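Local coordinates for protein 2-dehydropantoate 2-reductase (Geobacter metallireducens, PDB 3HN2) that probably catalyses the NADPH-dependent reduction of ketopantoate to pantoic acid, a step on the way to pantothenate, at residues Trp189-Asn194 against Ala272-Thr277; Ala228-Leu233 against Glu285-Pro290; Ile99-Asn104 against Glu110-Leu115. All blocks are in the same frame, centred on the assembly; numbering follows the deposited sequence.

Contact 1: Trp189-Asn194 against Ala272-Thr277; sequences WNIPFN and AAIFRT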
loop_
_atom_site.group_PDB
_atom_site.type_symbol
_atom_site.label_atom_id
_atom_site.label_comp_id
_atom_site.label_asym_id
_atom_site.label_seq_id
_atom_site.Cartn_x
_atom_site.Cartn_y
_atom_site.Cartn_z
ATOM N N TRP A 189 1.379 13.123 2.721
ATOM C CA TRP A 189 0.885 11.932 3.397
ATOM C C TRP A 189 0.839 12.106 4.911
ATOM O O TRP A 189 -0.149 11.711 5.560
ATOM C CB TRP A 189 1.729 10.700 3.045
ATOM C CG TRP A 189 1.051 9.451 3.471
ATOM C CD1 TRP A 189 0.153 8.715 2.742
ATOM C CD2 TRP A 189 1.163 8.804 4.744
ATOM N NE1 TRP A 189 -0.275 7.639 3.476
ATOM C CE2 TRP A 189 0.312 7.672 4.712
ATOM C CE3 TRP A 189 1.903 9.066 5.907
ATOM C CZ2 TRP A 189 0.184 6.800 5.797
ATOM C CZ3 TRP A 189 1.772 8.200 7.000
ATOM C CH2 TRP A 189 0.915 7.079 6.932
ATOM N N ASN A 190 1.922 12.665 5.461
ATOM C CA ASN A 190 2.129 12.749 6.910
ATOM C C ASN A 190 1.167 13.673 7.625
ATOM O O ASN A 190 0.911 13.497 8.808
ATOM C CB ASN A 190 3.565 13.204 7.232
ATOM C CG ASN A 190 4.501 12.047 7.557
ATOM O OD1 ASN A 190 4.180 10.872 7.339
ATOM N ND2 ASN A 190 5.677 12.381 8.077
ATOM N N ILE A 191 0.652 14.675 6.924
ATOM C CA ILE A 191 -0.222 15.643 7.573
ATOM C C ILE A 191 -1.653 15.106 7.800
ATOM O O ILE A 191 -2.073 15.058 8.958
ATOM C CB ILE A 191 -0.112 17.069 6.954
ATOM C CG1 ILE A 191 1.251 17.679 7.331
ATOM C CG2 ILE A 191 -1.242 17.965 7.433
ATOM C CD1 ILE A 191 1.533 19.057 6.753
ATOM N N PRO A 192 -2.384 14.672 6.733
ATOM C CA PRO A 192 -3.712 14.075 7.014
ATOM C C PRO A 192 -3.665 12.849 7.917
ATOM O O PRO A 192 -4.450 12.752 8.845
ATOM C CB PRO A 192 -4.246 13.690 5.626
ATOM C CG PRO A 192 -3.039 13.656 4.748
ATOM C CD PRO A 192 -2.122 14.703 5.281
ATOM N N PHE A 193 -2.699 11.969 7.698
ATOM C CA PHE A 193 -2.701 10.679 8.370
ATOM C C PHE A 193 -2.042 10.651 9.746
ATOM O O PHE A 193 -2.661 10.176 10.693
ATOM C CB PHE A 193 -2.225 9.588 7.417
ATOM C CG PHE A 193 -3.150 9.395 6.248
ATOM C CD1 PHE A 193 -2.853 9.946 5.008
ATOM C CD2 PHE A 193 -4.357 8.705 6.404
ATOM C CE1 PHE A 193 -3.721 9.787 3.925
ATOM C CE2 PHE A 193 -5.230 8.543 5.326
ATOM C CZ PHE A 193 -4.917 9.083 4.087
ATOM N N ASN A 194 -0.831 11.185 9.898
ATOM C CA ASN A 194 -0.296 11.350 11.261
ATOM C C ASN A 194 -1.085 12.364 12.105
ATOM O O ASN A 194 -1.030 12.324 13.332
ATOM C CB ASN A 194 1.199 11.677 11.270
ATOM C CG ASN A 194 2.056 10.482 10.923
ATOM O OD1 ASN A 194 1.992 9.961 9.810
ATOM N ND2 ASN A 194 2.871 10.044 11.873
ATOM N N ALA A 272 5.523 20.321 15.977
ATOM C CA ALA A 272 6.336 21.454 15.522
ATOM C C ALA A 272 6.860 21.255 14.102
ATOM O O ALA A 272 6.561 22.057 13.212
ATOM C CB ALA A 272 7.462 21.719 16.496
ATOM N N ALA A 273 7.570 20.153 13.876
ATOM C CA ALA A 273 8.182 19.865 12.571
ATOM C C ALA A 273 7.198 19.437 11.472
ATOM O O ALA A 273 7.322 19.875 10.328
ATOM C CB ALA A 273 9.276 18.831 12.728
ATOM N N ILE A 274 6.231 18.588 11.811
ATOM C CA ILE A 274 5.255 18.114 10.824
ATOM C C ILE A 274 4.220 19.192 10.437
ATOM O O ILE A 274 3.870 19.325 9.259
ATOM C CB ILE A 274 4.572 16.784 11.280
ATOM C CG1 ILE A 274 5.618 15.674 11.448
ATOM C CG2 ILE A 274 3.512 16.326 10.282
ATOM C CD1 ILE A 274 5.152 14.509 12.311
ATOM N N PHE A 275 3.766 19.977 11.415
ATOM C CA PHE A 275 2.645 20.900 11.202
ATOM C C PHE A 275 3.001 22.382 11.273
ATOM O O PHE A 275 2.705 23.131 10.343
ATOM C CB PHE A 275 1.526 20.628 12.204
ATOM C CG PHE A 275 0.822 19.325 12.002
ATOM C CD1 PHE A 275 -0.331 19.261 11.229
ATOM C CD2 PHE A 275 1.280 18.167 12.618
ATOM C CE1 PHE A 275 -1.010 18.057 11.061
ATOM C CE2 PHE A 275 0.613 16.954 12.447
ATOM C CZ PHE A 275 -0.531 16.903 11.665
ATOM N N ARG A 276 3.608 22.813 12.376
ATOM C CA ARG A 276 3.790 24.251 12.618
ATOM C C ARG A 276 4.849 24.896 11.722
ATOM O O ARG A 276 4.684 26.043 11.302
ATOM C CB ARG A 276 4.030 24.559 14.101
ATOM C CG ARG A 276 2.787 24.402 14.983
ATOM C CD ARG A 276 1.732 25.456 14.652
ATOM N NE ARG A 276 0.483 25.272 15.390
ATOM C CZ ARG A 276 -0.665 25.868 15.077
ATOM N NH1 ARG A 276 -0.714 26.692 14.039
ATOM N NH2 ARG A 276 -1.766 25.642 15.799
ATOM N N THR A 277 5.902 24.138 11.416
ATOM C CA THR A 277 6.953 24.564 10.473
ATOM C C THR A 277 6.449 24.704 9.017
ATOM O O THR A 277 6.699 25.744 8.400
ATOM C CB THR A 277 8.237 23.667 10.560
ATOM O OG1 THR A 277 8.681 23.581 11.920
ATOM C CG2 THR A 277 9.355 24.224 9.712
#
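Ile-191 meets both Ile-274 and Phe-275, and most of what passes between the two helices is apolar packing. CG1 of Ile-191 lies 4.0 Å from CG2 of Ile-274, and the two side chains run past each other in opposite senses. The other branch, CG2 of Ile-191, is 3.6 Å from CE1 of Phe-275. CG2 stands anti to the backbone N and CG1 anti to the carbonyl carbon (chi1 -71°), which lets one side chain serve two partners. An alanine in place of Ile-191 would lack both branches and would probably leave a gap beside CG2 of Ile-274 and the Phe-275 ring.

A second group of contacts sets carbon against backbone oxygen. CD1 of Ile-191 is 3.4 Å from O of Ile-274. In return, CZ of Phe-275 comes within 3.6 Å of O of Ile-191, which approaches the ring obliquely. Asn-190 O lies 4.1 Å from CG2 of Ile-274. No hydrogen bond joins the segments.

Within 272-277, Ala-272 O accepts from both N and OG1 of Thr-277. The bond from Thr-277 N to Ala-272 O, 2.8 Å long, belongs to a wider pi-type turn. The OG1 donor sits above the carbonyl plane.

Val-292 and Leu-295 of helix 290-302 and Ile-220 of helix 211-229 add to the same apolar cluster. The segment axes approach to 10.0 Å and cross at -100°. This is steep helix-helix packing in the core of the all-helical C-terminal domain of ketopantoate reductases.

Contact 2: Ala228-Leu233 against Glu285-Pro290; sequences ANAQGL and EGIAMP
Glu-285 lays the aliphatic part of its side chain against Ala-230 and Gln-231. CG of Glu-285 is 3.3 Å from O of Ala-230 and 3.7 Å from OE1 of Gln-231. With CG anti to the carbonyl carbon (chi1 -46°), this methylene is set against the Ala-230 oxygen. The bend at chi2 then directs the carboxylate, whose CD and OE2 stay farther from that oxygen than CG does.

Gln-231 is also bent at chi2, and its amide end reaches closer to Glu-285 than the start of its side chain does. The two side chains cross at a slant. The amide and carboxylate planes stand nearly perpendicular, 86° apart. OE1 of Gln-231 and OE1 of Glu-285 are 3.9 Å apart, two acceptor-type oxygens with no bond between them. The polar hold on the amide comes from its other end: NE2 gives a hydrogen bond to O of Gly-227 and a weak one to O of Tyr-281. These bonds fix which way the amide faces.

The apolar part of the contact is a single methyl pair. CD1 of Ile-287 lies 3.7 Å from CB of Ala-230. The CG1 branch of Ile-287 leaves anti to the carbonyl carbon, and its bent chi2 (84°) turns CD1 to that methyl.

The contact joins the turn that follows helix 211-229 to the loop between helices 271-284 and 290-302. Gly-286 leaves the first of these two helices with positive phi, and Met-289 is the N-cap of the second. Trp-184 of helix 179-200 packs against Gln-231, and Met-289 touches Glu-223 of helix 211-229.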
loop_
_atom_site.group_PDB
_atom_site.type_symbol
_atom_site.label_atom_id
_atom_site.label_comp_id
_atom_site.label_asym_id
_atom_site.label_seq_id
_atom_site.Cartn_x
_atom_site.Cartn_y
_atom_site.Cartn_z
ATOM N N ALA A 228 3.321 23.802 -0.829
ATOM C CA ALA A 228 4.541 23.259 -1.419
ATOM C C ALA A 228 4.911 23.983 -2.705
ATOM O O ALA A 228 6.069 24.311 -2.919
ATOM C CB ALA A 228 4.386 21.779 -1.688
ATOM N N ASN A 229 3.917 24.230 -3.554
ATOM C CA ASN A 229 4.154 24.776 -4.888
ATOM C C ASN A 229 4.625 26.220 -4.919
ATOM O O ASN A 229 5.250 26.651 -5.890
ATOM C CB ASN A 229 2.922 24.585 -5.769
ATOM C CG ASN A 229 2.766 23.155 -6.231
ATOM O OD1 ASN A 229 3.759 22.440 -6.410
ATOM N ND2 ASN A 229 1.516 22.723 -6.430
ATOM N N ALA A 230 4.343 26.957 -3.852
ATOM C CA ALA A 230 4.824 28.323 -3.734
ATOM C C ALA A 230 6.054 28.424 -2.821
ATOM O O ALA A 230 6.230 29.418 -2.118
ATOM C CB ALA A 230 3.708 29.229 -3.250
ATOM N N GLN A 231 6.910 27.401 -2.857
ATOM C CA GLN A 231 8.076 27.333 -1.969
ATOM C C GLN A 231 9.422 27.371 -2.712
ATOM O O GLN A 231 10.479 27.103 -2.126
ATOM C CB GLN A 231 7.991 26.086 -1.079
ATOM C CG GLN A 231 8.483 26.298 0.343
ATOM C CD GLN A 231 7.628 27.283 1.113
ATOM O OE1 GLN A 231 8.139 28.227 1.713
ATOM N NE2 GLN A 231 6.317 27.072 1.094
ATOM N N GLY A 232 9.377 27.713 -3.996
ATOM C CA GLY A 232 10.583 27.787 -4.818
ATOM C C GLY A 232 11.085 26.420 -5.241
ATOM O O GLY A 232 12.294 26.184 -5.312
ATOM N N LEU A 233 10.146 25.522 -5.523
ATOM C CA LEU A 233 10.469 24.179 -5.976
ATOM C C LEU A 233 10.859 24.209 -7.445
ATOM O O LEU A 233 10.297 24.984 -8.223
ATOM C CB LEU A 233 9.275 23.246 -5.765
ATOM C CG LEU A 233 9.186 22.379 -4.500
ATOM C CD1 LEU A 233 9.641 23.098 -3.226
ATOM C CD2 LEU A 233 7.768 21.826 -4.339
ATOM N N GLU A 285 4.913 32.809 2.681
ATOM C CA GLU A 285 4.595 33.101 1.288
ATOM C C GLU A 285 3.136 33.510 1.138
ATOM O O GLU A 285 2.692 33.850 0.042
ATOM C CB GLU A 285 4.903 31.894 0.395
ATOM C CG GLU A 285 6.264 31.236 0.649
ATOM C CD GLU A 285 7.451 32.140 0.337
ATOM O OE1 GLU A 285 8.459 32.045 1.065
ATOM O OE2 GLU A 285 7.384 32.941 -0.626
ATOM N N GLY A 286 2.401 33.470 2.248
ATOM C CA GLY A 286 0.997 33.877 2.281
ATOM C C GLY A 286 0.073 32.898 1.587
ATOM O O GLY A 286 -0.469 33.203 0.526
ATOM N N ILE A 287 -0.087 31.715 2.182
ATOM C CA ILE A 287 -0.987 30.679 1.660
ATOM C C ILE A 287 -2.033 30.311 2.712
ATOM O O ILE A 287 -1.704 30.034 3.865
ATOM C CB ILE A 287 -0.208 29.417 1.138
ATOM C CG1 ILE A 287 0.272 29.626 -0.302
ATOM C CG2 ILE A 287 -1.077 28.165 1.142
ATOM C CD1 ILE A 287 1.576 30.365 -0.433
ATOM N N ALA A 288 -3.297 30.344 2.301
ATOM C CA ALA A 288 -4.412 29.946 3.150
ATOM C C ALA A 288 -4.377 28.442 3.383
ATOM O O ALA A 288 -4.538 27.657 2.449
ATOM C CB ALA A 288 -5.726 30.361 2.515
ATOM N N MET A 289 -4.127 28.054 4.631
ATOM C CA MET A 289 -4.160 26.651 5.039
ATOM C C MET A 289 -5.019 26.446 6.298
ATOM O O MET A 289 -4.484 26.165 7.374
ATOM C CB MET A 289 -2.740 26.120 5.260
ATOM C CG MET A 289 -2.013 25.732 3.983
ATOM S SD MET A 289 -0.223 25.626 4.154
ATOM C CE MET A 289 0.056 23.891 4.492
ATOM N N PRO A 290 -6.358 26.580 6.167
ATOM C CA PRO A 290 -7.235 26.519 7.345
ATOM C C PRO A 290 -7.312 25.143 7.993
ATOM O O PRO A 290 -7.435 25.043 9.217
ATOM C CB PRO A 290 -8.612 26.908 6.788
ATOM C CG PRO A 290 -8.351 27.490 5.434
ATOM C CD PRO A 290 -7.132 26.801 4.934
#

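Contact 3: Ile99-Asn104 against Glu110-Leu115; sequences ILTLQN and EALATL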
loop_
_atom_site.group_PDB
_atom_site.type_symbol
_atom_site.label_atom_id
_atom_site.label_comp_id
_atom_site.label_asym_id
_atom_site.label_seq_id
_atom_site.Cartn_x
_atom_site.Cartn_y
_atom_site.Cartn_z
ATOM N N ILE A 99 26.500 14.859 7.656
ATOM C CA ILE A 99 25.377 14.622 8.552
ATOM C C ILE A 99 24.111 14.269 7.765
ATOM O O ILE A 99 23.652 15.040 6.919
ATOM C CB ILE A 99 25.151 15.839 9.485
ATOM C CG1 ILE A 99 26.470 16.238 10.165
ATOM C CG2 ILE A 99 24.096 15.525 10.527
ATOM C CD1 ILE A 99 26.528 17.658 10.683
ATOM N N LEU A 100 23.566 13.088 8.041
ATOM C CA LEU A 100 22.391 12.588 7.332
ATOM C C LEU A 100 21.170 12.607 8.237
ATOM O O LEU A 100 21.119 11.898 9.244
ATOM C CB LEU A 100 22.651 11.178 6.786
ATOM C CG LEU A 100 21.567 10.332 6.097
ATOM C CD1 LEU A 100 20.821 11.103 5.037
ATOM C CD2 LEU A 100 22.217 9.115 5.466
ATOM N N THR A 101 20.192 13.430 7.875
ATOM C CA THR A 101 18.962 13.529 8.646
ATOM C C THR A 101 17.821 12.685 8.021
ATOM O O THR A 101 17.553 12.762 6.815
ATOM C CB THR A 101 18.593 15.014 8.913
ATOM O OG1 THR A 101 17.756 15.112 10.067
ATOM C CG2 THR A 101 17.922 15.670 7.728
ATOM N N LEU A 102 17.192 11.853 8.846
ATOM C CA LEU A 102 16.119 10.957 8.389
ATOM C C LEU A 102 14.813 11.187 9.138
ATOM O O LEU A 102 13.840 10.452 8.960
ATOM C CB LEU A 102 16.533 9.495 8.553
ATOM C CG LEU A 102 17.456 8.835 7.531
ATOM C CD1 LEU A 102 17.891 7.487 8.055
ATOM C CD2 LEU A 102 16.770 8.679 6.196
ATOM N N GLN A 103 14.805 12.220 9.972
ATOM C CA GLN A 103 13.659 12.553 10.806
ATOM C C GLN A 103 12.536 13.214 10.021
ATOM O O GLN A 103 12.690 13.536 8.847
ATOM C CB GLN A 103 14.105 13.420 11.984
ATOM C CG GLN A 103 15.578 13.811 11.911
ATOM C CD GLN A 103 15.969 14.892 12.893
ATOM O OE1 GLN A 103 16.452 15.948 12.497
ATOM N NE2 GLN A 103 15.766 14.637 14.178
ATOM N N ASN A 104 11.404 13.412 10.686
ATOM C CA ASN A 104 10.175 13.840 10.024
ATOM C C ASN A 104 9.960 15.348 9.992
ATOM O O ASN A 104 10.427 16.075 10.866
ATOM C CB ASN A 104 8.969 13.154 10.674
ATOM C CG ASN A 104 8.973 11.654 10.469
ATOM O OD1 ASN A 104 9.756 11.121 9.678
ATOM N ND2 ASN A 104 8.093 10.961 11.182
ATOM N N GLU A 110 17.962 22.435 7.666
ATOM C CA GLU A 110 18.376 23.827 7.787
ATOM C C GLU A 110 18.971 24.153 9.156
ATOM O O GLU A 110 19.893 24.967 9.252
ATOM C CB GLU A 110 17.188 24.756 7.495
ATOM C CG GLU A 110 16.632 24.671 6.067
ATOM C CD GLU A 110 15.517 23.625 5.882
ATOM O OE1 GLU A 110 14.668 23.815 4.984
ATOM O OE2 GLU A 110 15.483 22.616 6.620
ATOM N N ALA A 111 18.434 23.520 10.203
ATOM C CA ALA A 111 18.907 23.719 11.573
ATOM C C ALA A 111 20.344 23.242 11.705
ATOM O O ALA A 111 21.212 23.990 12.161
ATOM C CB ALA A 111 18.017 22.987 12.561
ATOM N N LEU A 112 20.573 22.004 11.270
ATOM C CA LEU A 112 21.886 21.369 11.250
ATOM C C LEU A 112 22.862 22.083 10.324
ATOM O O LEU A 112 24.070 22.073 10.573
ATOM C CB LEU A 112 21.751 19.912 10.804
ATOM C CG LEU A 112 20.974 18.918 11.668
ATOM C CD1 LEU A 112 20.573 17.698 10.840
ATOM C CD2 LEU A 112 21.781 18.499 12.887
ATOM N N ALA A 113 22.337 22.687 9.258
ATOM C CA ALA A 113 23.142 23.469 8.318
ATOM C C ALA A 113 23.637 24.770 8.942
ATOM O O ALA A 113 24.785 25.154 8.738
ATOM C CB ALA A 113 22.362 23.751 7.050
ATOM N N THR A 114 22.758 25.429 9.698
ATOM C CA THR A 114 23.095 26.620 10.477
ATOM C C THR A 114 24.092 26.262 11.579
ATOM O O THR A 114 25.025 27.020 11.861
ATOM C CB THR A 114 21.835 27.234 11.127
ATOM O OG1 THR A 114 20.800 27.353 10.146
ATOM C CG2 THR A 114 22.128 28.608 11.708
ATOM N N LEU A 115 23.893 25.091 12.177
ATOM C CA LEU A 115 24.670 24.671 13.325
ATOM C C LEU A 115 26.069 24.186 12.951
ATOM O O LEU A 115 27.027 24.463 13.672
ATOM C CB LEU A 115 23.917 23.593 14.102
ATOM C CG LEU A 115 23.858 23.827 15.611
ATOM C CD1 LEU A 115 22.566 23.280 16.181
ATOM C CD2 LEU A 115 25.068 23.241 16.331
#
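Ile-99 opens the contact from strand 98-101, with its side chain directed toward helix 108-115. Its CG2 methyl meets CD1 of Leu-112 at 4.2 Å. On the strand's backbone, Ile-99 is paired with Arg-120 and Ile-122, and its side chain also packs on Val-73 and Val-75 of strand 72-75.

Thr-101 faces the helix as well. Its CB and OG1 are each 3.9 Å from CD1 of Leu-112, so this one methyl touches both strand residues.

Past the strand end, Gln-103 also begins toward the helix, but its amide is engaged by other residues. OE1 bonds Tyr-85 OH and NE2 bonds Leu-77 O.

On the helix, Leu-112 carries the whole contact. Its CG lies anti to the carbonyl carbon (chi1 -65°), and the extended chi2 (161°) carries CD1 on to the strand, where it reaches Ile-99 and Thr-101 together. Ile-121 of strand 121-129 and Tyr-85 and Ile-89 of helix 85-89 complete its surroundings. Strand, helix and strand 121-129 form a beta-alpha-beta unit of the Rossmann-type domain.

The chemistry is that of a hydrophobic seam. No hydrogen bond crosses it, and the helix is held to the sheet here by buried methyl contacts, with a threonine hydroxyl against carbon as the one polar element.

Contacts 1 and 2 belong to the helical C-terminal domain, and contact 3 to the Rossmann-type domain that probably binds NADPH. Contacts 1 and 2 have centres 15 Å apart and do not touch. Their segments alternate along the chain. Contact 3 closes before either opens, and its centre is 17 Å from that of contact 1. Yet these two meet at Asn-104, whose O lies 3.5 Å from CB of Ala-273, joining the Rossmann-type part to the helical part. In ketopantoate reductases the active site lies in the cleft between the two domains, so this meeting is probably near it. Contact 2 is more remote, about 8 Å from contact 3 at the nearest atoms.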